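Local structure of cytosolic IMP-GMP specific 5'-nucleotidase (Legionella pneumophila subsp. pneumophila, 4OHF) at residues L43-Y54 with D159-D170. The protein probably hydrolyses the 5'-phosphate of purine nucleoside monophosphates such as IMP and GMP, as a magnesium-dependent nucleotidase of the HAD superfamily. Sequence-based numbering, arbitrary orientation.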
loop_
_atom_site.group_PDB
_atom_site.type_symbol
_atom_site.label_atom_id
_atom_site.label_comp_id
_atom_site.label_asym_id
_atom_site.label_seq_id
_atom_site.Cartn_x
_atom_site.Cartn_y
_atom_site.Cartn_z
ATOM N N LEU B 43 -33.210 2.621 -15.442
ATOM C CA LEU B 43 -32.329 3.706 -15.857
ATOM C C LEU B 43 -30.909 3.225 -16.169
ATOM O O LEU B 43 -30.328 3.640 -17.169
ATOM C CB LEU B 43 -32.274 4.796 -14.779
ATOM C CG LEU B 43 -33.589 5.481 -14.421
ATOM C CD1 LEU B 43 -33.373 6.452 -13.281
ATOM C CD2 LEU B 43 -34.136 6.194 -15.643
ATOM N N VAL B 44 -30.355 2.358 -15.321
ATOM C CA VAL B 44 -28.992 1.843 -15.502
ATOM C C VAL B 44 -28.879 0.897 -16.683
ATOM O O VAL B 44 -27.897 0.932 -17.420
ATOM C CB VAL B 44 -28.490 1.091 -14.241
ATOM C CG1 VAL B 44 -27.161 0.406 -14.523
ATOM C CG2 VAL B 44 -28.320 2.058 -13.094
ATOM N N LYS B 45 -29.879 0.042 -16.851
ATOM C CA LYS B 45 -29.881 -0.906 -17.955
ATOM C C LYS B 45 -29.998 -0.135 -19.265
ATOM O O LYS B 45 -29.395 -0.497 -20.277
ATOM C CB LYS B 45 -31.048 -1.883 -17.808
ATOM C CG LYS B 45 -31.017 -3.038 -18.790
ATOM C CD LYS B 45 -32.148 -4.005 -18.527
ATOM C CE LYS B 45 -33.489 -3.295 -18.581
ATOM N NZ LYS B 45 -34.627 -4.234 -18.397
ATOM N N GLU B 46 -30.772 0.939 -19.229
ATOM C CA GLU B 46 -30.978 1.783 -20.392
ATOM C C GLU B 46 -29.678 2.467 -20.786
ATOM O O GLU B 46 -29.226 2.349 -21.921
ATOM C CB GLU B 46 -32.037 2.829 -20.069
ATOM C CG GLU B 46 -32.231 3.897 -21.119
ATOM C CD GLU B 46 -32.950 5.104 -20.553
ATOM O OE1 GLU B 46 -34.081 4.934 -20.044
ATOM O OE2 GLU B 46 -32.379 6.215 -20.608
ATOM N N ARG B 47 -29.076 3.175 -19.836
ATOM C CA ARG B 47 -27.827 3.897 -20.071
ATOM C C ARG B 47 -26.723 3.007 -20.642
ATOM O O ARG B 47 -25.774 3.501 -21.252
ATOM C CB ARG B 47 -27.345 4.555 -18.772
ATOM C CG ARG B 47 -26.055 5.347 -18.909
ATOM C CD ARG B 47 -26.200 6.434 -19.947
ATOM N NE ARG B 47 -27.240 7.383 -19.576
ATOM C CZ ARG B 47 -27.040 8.445 -18.804
ATOM N NH1 ARG B 47 -25.825 8.698 -18.324
ATOM N NH2 ARG B 47 -28.058 9.247 -18.500
ATOM N N LEU B 48 -26.849 1.697 -20.444
ATOM C CA LEU B 48 -25.862 0.751 -20.957
ATOM C C LEU B 48 -26.042 0.508 -22.450
ATOM O O LEU B 48 -25.088 0.573 -23.222
ATOM C CB LEU B 48 -25.962 -0.583 -20.220
ATOM C CG LEU B 48 -25.290 -0.647 -18.853
ATOM C CD1 LEU B 48 -25.572 -1.996 -18.210
ATOM C CD2 LEU B 48 -23.791 -0.424 -19.018
ATOM N N ALA B 49 -27.276 0.223 -22.846
ATOM C CA ALA B 49 -27.591 -0.040 -24.240
ATOM C C ALA B 49 -27.444 1.203 -25.104
ATOM O O ALA B 49 -27.411 1.108 -26.332
ATOM C CB ALA B 49 -29.008 -0.580 -24.358
ATOM N N GLU B 50 -27.347 2.366 -24.465
ATOM C CA GLU B 50 -27.232 3.613 -25.207
ATOM C C GLU B 50 -25.838 4.218 -25.256
ATOM O O GLU B 50 -25.253 4.335 -26.331
ATOM C CB GLU B 50 -28.231 4.632 -24.655
ATOM C CG GLU B 50 -29.673 4.132 -24.723
ATOM C CD GLU B 50 -30.701 5.189 -24.356
ATOM O OE1 GLU B 50 -31.911 4.863 -24.350
ATOM O OE2 GLU B 50 -30.296 6.342 -24.080
ATOM N N SER B 51 -25.295 4.598 -24.105
ATOM C CA SER B 51 -23.972 5.207 -24.087
ATOM C C SER B 51 -22.826 4.200 -24.104
ATOM O O SER B 51 -21.661 4.580 -24.241
ATOM C CB SER B 51 -23.832 6.136 -22.874
ATOM O OG SER B 51 -23.914 5.416 -21.659
ATOM N N PHE B 52 -23.143 2.916 -23.972
ATOM C CA PHE B 52 -22.103 1.896 -23.985
ATOM C C PHE B 52 -22.230 0.899 -25.116
ATOM O O PHE B 52 -21.362 0.046 -25.293
ATOM C CB PHE B 52 -22.045 1.175 -22.642
ATOM C CG PHE B 52 -21.151 1.850 -21.652
ATOM C CD1 PHE B 52 -19.775 1.663 -21.705
ATOM C CD2 PHE B 52 -21.672 2.734 -20.714
ATOM C CE1 PHE B 52 -18.926 2.350 -20.840
ATOM C CE2 PHE B 52 -20.831 3.428 -19.842
ATOM C CZ PHE B 52 -19.452 3.235 -19.908
ATOM N N HIS B 53 -23.313 1.002 -25.877
ATOM C CA HIS B 53 -23.514 0.130 -27.027
ATOM C C HIS B 53 -23.389 -1.359 -26.694
ATOM O O HIS B 53 -22.500 -2.048 -27.197
ATOM C CB HIS B 53 -22.503 0.513 -28.119
ATOM C CG HIS B 53 -22.414 1.992 -28.368
ATOM N ND1 HIS B 53 -21.233 2.621 -28.703
ATOM C CD2 HIS B 53 -23.355 2.967 -28.305
ATOM C CE1 HIS B 53 -21.450 3.918 -28.830
ATOM N NE2 HIS B 53 -22.728 4.155 -28.594
ATOM N N TYR B 54 -24.283 -1.844 -25.837
ATOM C CA TYR B 54 -24.307 -3.253 -25.444
ATOM C C TYR B 54 -25.368 -3.963 -26.288
ATOM O O TYR B 54 -26.216 -3.312 -26.904
ATOM C CB TYR B 54 -24.667 -3.385 -23.957
ATOM C CG TYR B 54 -23.487 -3.472 -23.008
ATOM C CD1 TYR B 54 -23.121 -4.691 -22.433
ATOM C CD2 TYR B 54 -22.750 -2.335 -22.662
ATOM C CE1 TYR B 54 -22.055 -4.778 -21.536
ATOM C CE2 TYR B 54 -21.679 -2.414 -21.765
ATOM C CZ TYR B 54 -21.341 -3.637 -21.208
ATOM O OH TYR B 54 -20.292 -3.719 -20.324
ATOM N N ASP B 159 -18.406 -0.833 -16.167
ATOM C CA ASP B 159 -19.328 -0.072 -16.999
ATOM C C ASP B 159 -20.596 0.187 -16.202
ATOM O O ASP B 159 -21.056 1.331 -16.093
ATOM C CB ASP B 159 -19.690 -0.831 -18.278
ATOM C CG ASP B 159 -18.555 -0.850 -19.298
ATOM O OD1 ASP B 159 -17.637 0.006 -19.215
ATOM O OD2 ASP B 159 -18.601 -1.725 -20.194
ATOM N N VAL B 160 -21.150 -0.888 -15.644
ATOM C CA VAL B 160 -22.359 -0.803 -14.847
ATOM C C VAL B 160 -22.190 0.213 -13.724
ATOM O O VAL B 160 -23.082 1.032 -13.500
ATOM C CB VAL B 160 -22.732 -2.175 -14.248
ATOM C CG1 VAL B 160 -23.891 -2.023 -13.297
ATOM C CG2 VAL B 160 -23.096 -3.144 -15.352
ATOM N N GLN B 161 -21.051 0.182 -13.029
ATOM C CA GLN B 161 -20.818 1.127 -11.932
ATOM C C GLN B 161 -20.818 2.544 -12.473
ATOM O O GLN B 161 -21.305 3.468 -11.824
ATOM C CB GLN B 161 -19.483 0.849 -11.233
ATOM C CG GLN B 161 -19.170 1.809 -10.080
ATOM C CD GLN B 161 -20.205 1.758 -8.961
ATOM O OE1 GLN B 161 -20.509 0.688 -8.428
ATOM N NE2 GLN B 161 -20.744 2.919 -8.597
ATOM N N TYR B 162 -20.268 2.708 -13.671
ATOM C CA TYR B 162 -20.216 4.010 -14.307
ATOM C C TYR B 162 -21.628 4.534 -14.539
ATOM O O TYR B 162 -21.922 5.693 -14.242
ATOM C CB TYR B 162 -19.456 3.916 -15.635
ATOM C CG TYR B 162 -19.412 5.210 -16.426
ATOM C CD1 TYR B 162 -20.402 5.516 -17.364
ATOM C CD2 TYR B 162 -18.385 6.134 -16.233
ATOM C CE1 TYR B 162 -20.367 6.712 -18.091
ATOM C CE2 TYR B 162 -18.343 7.329 -16.950
ATOM C CZ TYR B 162 -19.336 7.612 -17.876
ATOM O OH TYR B 162 -19.298 8.799 -18.578
ATOM N N CYS B 163 -22.499 3.683 -15.068
ATOM C CA CYS B 163 -23.874 4.084 -15.318
ATOM C C CYS B 163 -24.591 4.483 -14.041
ATOM O O CYS B 163 -25.315 5.487 -14.021
ATOM C CB CYS B 163 -24.644 2.957 -15.980
ATOM S SG CYS B 163 -24.075 2.582 -17.622
ATOM N N VAL B 164 -24.394 3.697 -12.983
ATOM C CA VAL B 164 -25.025 3.974 -11.697
ATOM C C VAL B 164 -24.622 5.361 -11.200
ATOM O O VAL B 164 -25.467 6.139 -10.748
ATOM C CB VAL B 164 -24.634 2.927 -10.609
ATOM C CG1 VAL B 164 -25.395 3.217 -9.332
ATOM C CG2 VAL B 164 -24.942 1.522 -11.079
ATOM N N ASP B 165 -23.327 5.665 -11.280
ATOM C CA ASP B 165 -22.833 6.967 -10.838
ATOM C C ASP B 165 -23.404 8.060 -11.732
ATOM O O ASP B 165 -23.799 9.128 -11.254
ATOM C CB ASP B 165 -21.299 7.034 -10.888
ATOM C CG ASP B 165 -20.632 5.984 -10.017
ATOM O OD1 ASP B 165 -21.136 5.725 -8.895
ATOM O OD2 ASP B 165 -19.594 5.429 -10.455
ATOM N N LYS B 166 -23.451 7.783 -13.031
ATOM C CA LYS B 166 -23.966 8.746 -13.990
ATOM C C LYS B 166 -25.429 9.044 -13.721
ATOM O O LYS B 166 -25.819 10.197 -13.544
ATOM C CB LYS B 166 -23.812 8.213 -15.411
ATOM C CG LYS B 166 -23.495 9.299 -16.428
ATOM C CD LYS B 166 -22.145 9.949 -16.108
ATOM C CE LYS B 166 -21.776 11.041 -17.099
ATOM N NZ LYS B 166 -20.421 11.600 -16.798
ATOM N N VAL B 167 -26.236 7.990 -13.688
ATOM C CA VAL B 167 -27.665 8.127 -13.453
ATOM C C VAL B 167 -27.949 8.860 -12.138
ATOM O O VAL B 167 -29.005 9.478 -11.978
ATOM C CB VAL B 167 -28.353 6.735 -13.452
ATOM C CG1 VAL B 167 -28.082 6.014 -12.156
ATOM C CG2 VAL B 167 -29.833 6.890 -13.682
ATOM N N HIS B 168 -27.002 8.796 -11.204
ATOM C CA HIS B 168 -27.154 9.472 -9.919
ATOM C C HIS B 168 -26.651 10.909 -9.974
ATOM O O HIS B 168 -26.737 11.641 -8.989
ATOM C CB HIS B 168 -26.419 8.717 -8.802
ATOM C CG HIS B 168 -27.314 7.831 -7.982
ATOM N ND1 HIS B 168 -27.700 6.570 -8.389
ATOM C CD2 HIS B 168 -27.937 8.050 -6.798
ATOM C CE1 HIS B 168 -28.520 6.050 -7.492
ATOM N NE2 HIS B 168 -28.682 6.927 -6.517
ATOM N N SER B 169 -26.136 11.310 -11.132
ATOM C CA SER B 169 -25.615 12.659 -11.324
ATOM C C SER B 169 -26.387 13.359 -12.427
ATOM O O SER B 169 -26.534 14.582 -12.416
ATOM C CB SER B 169 -24.134 12.604 -11.697
ATOM O OG SER B 169 -23.383 11.959 -10.686
ATOM N N ASP B 170 -26.867 12.575 -13.384
ATOM C CA ASP B 170 -27.645 13.099 -14.501
ATOM C C ASP B 170 -28.827 13.887 -13.991
ATOM O O ASP B 170 -29.193 14.923 -14.543
ATOM C CB ASP B 170 -28.198 11.964 -15.356
ATOM C CG ASP B 170 -27.250 11.537 -16.436
ATOM O OD1 ASP B 170 -26.796 12.416 -17.201
ATOM O OD2 ASP B 170 -26.967 10.324 -16.527
#
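Two helices of the helical part inserted between strands 19-22 and 204-208, probably the cap of this HAD-type fold, pack across each other here: 33-51 and 153-170 meet through Val44, a knob set among Val160, Cys163, Val164 and Val167. Their local axes pass 8.9 Å apart at 114°, and Val44 and Cys163 bring the backbones nearest. The two methyls of Val44 divide the hole: CG1 faces Cys163 CB, while CG2 reaches Val164 CG2 at 4.0 Å and also meets Val167 CG1. On one flank Leu43 crosses Val167 at about a right angle; on the other, Leu48 sends CD1 to Val160 CG2 and CD2 to Cys163 SG. Leu135 of helix 129-143 touches both Val44 and Leu48, making this part of a three-helix core.

Where helix 33-51 gives out, Phe52 packs on Asp159 and Tyr162. Asp159 CB stands over one face of its ring in a CH-pi contact, 4.2 Å from the centroid. Tyr162 CD1 comes to the ring edge in plane, the two rings being steeply inclined, and Cys163 SG approaches obliquely. The carboxylate of Asp159 also ties down Tyr54, whose OH donates to the anti lone pair of OD2 at 2.6 Å.

Arg47 runs from Cys163 toward Asp170: CG, anti to the backbone N (chi1 -179°), lies against Cys163 SG, and two bends then turn the guanidinium to the carboxylate. The planes of these groups stand 74° apart in a salt bridge where NH2 and, more weakly, NH1 both reach Asp170 OD2 along bent N-H...O lines, so the one oxygen takes both.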